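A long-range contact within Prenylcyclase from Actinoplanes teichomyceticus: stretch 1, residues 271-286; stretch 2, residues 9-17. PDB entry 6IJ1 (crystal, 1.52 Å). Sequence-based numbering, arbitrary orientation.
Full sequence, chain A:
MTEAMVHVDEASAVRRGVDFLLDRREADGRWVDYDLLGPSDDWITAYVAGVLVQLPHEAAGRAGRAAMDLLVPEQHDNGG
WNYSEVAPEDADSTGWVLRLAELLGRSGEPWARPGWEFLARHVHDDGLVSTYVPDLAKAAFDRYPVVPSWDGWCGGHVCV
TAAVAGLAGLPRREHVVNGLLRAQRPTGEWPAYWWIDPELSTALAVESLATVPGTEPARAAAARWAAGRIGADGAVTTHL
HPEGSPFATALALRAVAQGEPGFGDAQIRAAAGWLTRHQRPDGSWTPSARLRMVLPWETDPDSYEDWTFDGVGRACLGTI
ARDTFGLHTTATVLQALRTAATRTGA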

# COMPACT_ATOMS: atom_id res chain seq x y z
N ALA A 271 11.88 12.50 -11.22
CA ALA A 271 11.73 11.35 -10.30
C ALA A 271 11.87 10.04 -11.09
O ALA A 271 12.50 9.13 -10.60
CB ALA A 271 10.42 11.43 -9.57
N ALA A 272 11.30 9.99 -12.29
CA ALA A 272 11.42 8.76 -13.11
C ALA A 272 12.89 8.53 -13.46
O ALA A 272 13.31 7.38 -13.47
CB ALA A 272 10.56 8.86 -14.35
N GLY A 273 13.62 9.59 -13.78
CA GLY A 273 15.05 9.47 -14.10
C GLY A 273 15.84 8.99 -12.90
O GLY A 273 16.71 8.14 -13.07
N TRP A 274 15.57 9.55 -11.73
CA TRP A 274 16.25 9.08 -10.52
C TRP A 274 15.98 7.59 -10.30
O TRP A 274 16.91 6.79 -10.06
CB TRP A 274 15.86 9.91 -9.28
CG TRP A 274 16.70 9.59 -8.05
CD1 TRP A 274 17.83 10.24 -7.65
CD2 TRP A 274 16.50 8.49 -7.13
NE1 TRP A 274 18.33 9.64 -6.49
CE2 TRP A 274 17.53 8.56 -6.19
CE3 TRP A 274 15.55 7.46 -7.03
CZ2 TRP A 274 17.64 7.64 -5.13
CZ3 TRP A 274 15.64 6.57 -5.95
CH2 TRP A 274 16.69 6.65 -5.05
N LEU A 275 14.71 7.17 -10.38
CA LEU A 275 14.40 5.74 -10.24
C LEU A 275 15.13 4.91 -11.28
O LEU A 275 15.66 3.84 -10.94
CB LEU A 275 12.86 5.50 -10.31
CG LEU A 275 12.15 6.10 -9.12
CD1 LEU A 275 10.62 6.25 -9.41
CD2 LEU A 275 12.38 5.28 -7.86
N THR A 276 15.15 5.36 -12.56
CA THR A 276 15.86 4.58 -13.56
C THR A 276 17.35 4.46 -13.27
O THR A 276 17.93 3.35 -13.37
CB THR A 276 15.59 5.24 -14.92
OG1 THR A 276 14.16 5.16 -15.16
CG2 THR A 276 16.24 4.43 -15.96
N ARG A 277 17.97 5.54 -12.80
CA ARG A 277 19.41 5.55 -12.55
C ARG A 277 19.74 4.69 -11.33
O ARG A 277 20.87 4.20 -11.22
CB ARG A 277 19.92 6.96 -12.29
CG ARG A 277 19.98 7.81 -13.53
CD ARG A 277 20.76 9.14 -13.25
NE ARG A 277 20.37 9.88 -12.06
CZ ARG A 277 19.33 10.74 -12.03
NH1 ARG A 277 18.63 10.98 -13.11
NH2 ARG A 277 19.07 11.40 -10.91
N HIS A 278 18.79 4.51 -10.41
CA HIS A 278 19.12 3.84 -9.15
C HIS A 278 18.61 2.39 -9.08
O HIS A 278 18.74 1.73 -8.04
CB HIS A 278 18.60 4.67 -7.95
CG HIS A 278 19.48 5.85 -7.68
ND1 HIS A 278 19.44 7.03 -8.38
CD2 HIS A 278 20.53 5.95 -6.82
CE1 HIS A 278 20.40 7.83 -7.94
NE2 HIS A 278 21.06 7.20 -6.98
N GLN A 279 18.07 1.87 -10.16
CA GLN A 279 17.70 0.47 -10.18
C GLN A 279 18.95 -0.40 -10.00
O GLN A 279 20.02 -0.11 -10.55
CB GLN A 279 17.04 0.16 -11.52
CG GLN A 279 16.44 -1.24 -11.60
CD GLN A 279 15.71 -1.48 -12.89
OE1 GLN A 279 15.99 -0.84 -13.88
NE2 GLN A 279 14.74 -2.36 -12.87
N ARG A 280 18.83 -1.43 -9.18
CA ARG A 280 19.94 -2.37 -8.92
C ARG A 280 20.18 -3.27 -10.13
O ARG A 280 19.29 -3.48 -10.95
CB ARG A 280 19.57 -3.23 -7.71
CG ARG A 280 19.49 -2.45 -6.38
CD ARG A 280 18.82 -3.34 -5.22
NE ARG A 280 19.35 -4.72 -5.25
CZ ARG A 280 20.47 -5.07 -4.60
NH1 ARG A 280 21.15 -4.18 -3.87
NH2 ARG A 280 20.92 -6.31 -4.74
N PRO A 281 21.37 -3.86 -10.23
CA PRO A 281 21.65 -4.77 -11.36
C PRO A 281 20.71 -5.96 -11.46
O PRO A 281 20.50 -6.43 -12.60
CB PRO A 281 23.08 -5.25 -11.08
CG PRO A 281 23.60 -4.45 -9.99
CD PRO A 281 22.54 -3.62 -9.36
N ASP A 282 20.07 -6.39 -10.38
CA ASP A 282 19.12 -7.49 -10.44
C ASP A 282 17.69 -7.07 -10.79
O ASP A 282 16.83 -7.93 -10.85
CB ASP A 282 19.17 -8.29 -9.12
CG ASP A 282 18.83 -7.43 -7.88
OD1 ASP A 282 18.27 -6.35 -8.05
OD2 ASP A 282 19.14 -7.87 -6.73
N GLY A 283 17.47 -5.80 -11.07
CA GLY A 283 16.16 -5.30 -11.51
C GLY A 283 15.32 -4.74 -10.39
O GLY A 283 14.25 -4.19 -10.65
N SER A 284 15.76 -4.91 -9.13
CA SER A 284 14.99 -4.39 -8.00
C SER A 284 15.51 -3.03 -7.57
O SER A 284 16.43 -2.46 -8.17
CB SER A 284 15.06 -5.36 -6.81
OG SER A 284 16.40 -5.41 -6.31
N TRP A 285 14.87 -2.43 -6.54
CA TRP A 285 15.35 -1.21 -5.90
C TRP A 285 15.61 -1.50 -4.43
O TRP A 285 15.04 -2.47 -3.88
CB TRP A 285 14.29 -0.08 -6.04
CG TRP A 285 14.31 0.56 -7.42
CD1 TRP A 285 14.98 1.72 -7.75
CD2 TRP A 285 13.70 0.07 -8.62
NE1 TRP A 285 14.82 1.96 -9.11
CE2 TRP A 285 14.03 0.99 -9.65
CE3 TRP A 285 12.86 -1.01 -8.92
CZ2 TRP A 285 13.54 0.85 -10.98
CZ3 TRP A 285 12.40 -1.17 -10.23
CH2 TRP A 285 12.77 -0.23 -11.25
N THR A 286 16.43 -0.63 -3.81
CA THR A 286 16.81 -0.82 -2.42
C THR A 286 15.55 -0.95 -1.57
O THR A 286 14.66 -0.08 -1.67
CB THR A 286 17.60 0.38 -1.97
OG1 THR A 286 18.78 0.45 -2.83
CG2 THR A 286 18.00 0.27 -0.47
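Stretch 2, residues 9-17: DEASAVRRG

Stretch 2 is a helix that packs obliquely over a second helix and the turn that follows it, in a contact held by one direct side-chain hydrogen bond, several bridging waters and close glycine packing. Residues 10-17 are helical, and their axis passes 9.8 Å from that of helix 271-278, with the two N-to-C directions inclined at 51°. The register runs from Thr276 against Glu10 (CA to CA 6.2 Å) to Gly283 against Gly17 (CA to CA 4.5 Å).

At the first end, the side chain of Glu10 starts sideways, but its end comes nearer, so that its OE2 lies 3.5 Å from Ala272 CB and its CG 3.4 Å from Thr276 OG1. Thr276 OG1 already donates a hydrogen bond to Ala272 O (2.9 Å), and can therefore sit against aliphatic carbon at little cost.

Gln279 is the pivot. Its extended side chain (t, t) carries NE2 to Ala13 O (3.1 Å) and to Gly283 O (2.9 Å), donating a hydrogen bond to each, so one amide ties the helix to the turn. Ala13 points its methyl toward stretch 1, CB lying 3.3 Å from Gln279 OE1.

Arg16 reaches along the type I turn of residues 280-283. Its NH2 is 2.9 Å from Arg280 O, but the angle is poor for a hydrogen bond; water does the joining instead. Water 1 links Arg16 NE to Pro281 O, and water 3 links Arg16 NH2 to Gln279 O.

Where the backbones come closest, Gly283 has positive phi (95°), which favours glycine, and a CB there would lie 2.3 Å from Arg16 O, a clash. With no CB on Gly283 to meet Arg16 O, the backbones close up, and Gly17 CA makes a CA-H...O contact with Gly283 O at 3.3 Å.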

# COMPACT_ATOMS: atom_id res chain seq x y z
N ASP A 9 14.89 3.23 -21.86
CA ASP A 9 15.41 3.52 -20.51
C ASP A 9 14.39 3.12 -19.47
O ASP A 9 14.59 2.16 -18.75
CB ASP A 9 15.75 5.00 -20.31
CG ASP A 9 17.20 5.32 -20.61
OD1 ASP A 9 18.03 4.39 -20.58
OD2 ASP A 9 17.50 6.51 -20.87
N GLU A 10 13.28 3.87 -19.38
CA GLU A 10 12.24 3.48 -18.42
C GLU A 10 11.51 2.21 -18.86
O GLU A 10 11.13 1.38 -18.01
CB GLU A 10 11.28 4.64 -18.22
CG GLU A 10 12.00 5.87 -17.67
CD GLU A 10 11.24 7.17 -17.88
OE1 GLU A 10 10.09 7.14 -18.36
OE2 GLU A 10 11.83 8.24 -17.56
N ALA A 11 11.28 2.02 -20.17
CA ALA A 11 10.75 0.73 -20.63
C ALA A 11 11.68 -0.42 -20.25
O ALA A 11 11.24 -1.52 -19.86
CB ALA A 11 10.52 0.77 -22.15
N SER A 12 12.98 -0.21 -20.39
CA SER A 12 13.93 -1.24 -19.99
C SER A 12 13.88 -1.45 -18.47
O SER A 12 13.96 -2.59 -18.01
CB SER A 12 15.34 -0.87 -20.41
OG SER A 12 16.23 -1.94 -20.10
N ALA A 13 13.83 -0.37 -17.71
CA ALA A 13 13.72 -0.53 -16.26
C ALA A 13 12.51 -1.34 -15.89
O ALA A 13 12.58 -2.21 -15.02
CB ALA A 13 13.67 0.84 -15.60
N VAL A 14 11.36 -1.07 -16.52
CA VAL A 14 10.15 -1.82 -16.19
C VAL A 14 10.34 -3.29 -16.52
O VAL A 14 9.97 -4.17 -15.74
CB VAL A 14 8.93 -1.21 -16.91
CG1 VAL A 14 7.71 -2.11 -16.82
CG2 VAL A 14 8.60 0.12 -16.29
N ARG A 15 10.84 -3.58 -17.73
CA ARG A 15 11.10 -4.97 -18.10
C ARG A 15 12.00 -5.68 -17.09
O ARG A 15 11.69 -6.79 -16.65
CB ARG A 15 11.70 -5.04 -19.51
CG ARG A 15 11.88 -6.48 -19.99
CD ARG A 15 12.68 -6.55 -21.32
NE ARG A 15 12.43 -5.35 -22.12
CZ ARG A 15 13.33 -4.38 -22.30
NH1 ARG A 15 14.53 -4.48 -21.73
NH2 ARG A 15 13.04 -3.31 -23.04
N ARG A 16 13.09 -5.02 -16.67
CA ARG A 16 14.01 -5.67 -15.73
C ARG A 16 13.37 -5.85 -14.34
O ARG A 16 13.65 -6.84 -13.65
CB ARG A 16 15.28 -4.85 -15.60
CG ARG A 16 16.20 -4.98 -16.85
CD ARG A 16 17.26 -3.87 -16.84
NE ARG A 16 18.01 -3.98 -15.61
CZ ARG A 16 18.67 -2.98 -15.03
NH1 ARG A 16 18.74 -1.78 -15.59
NH2 ARG A 16 19.28 -3.19 -13.88
N GLY A 17 12.50 -4.93 -13.94
CA GLY A 17 11.79 -5.08 -12.68
C GLY A 17 10.77 -6.21 -12.73
O GLY A 17 10.59 -6.96 -11.76
O HOH W 1 18.24 -6.47 -14.32
O HOH W 2 16.06 -8.17 -14.18
O HOH W 3 20.45 -1.02 -13.09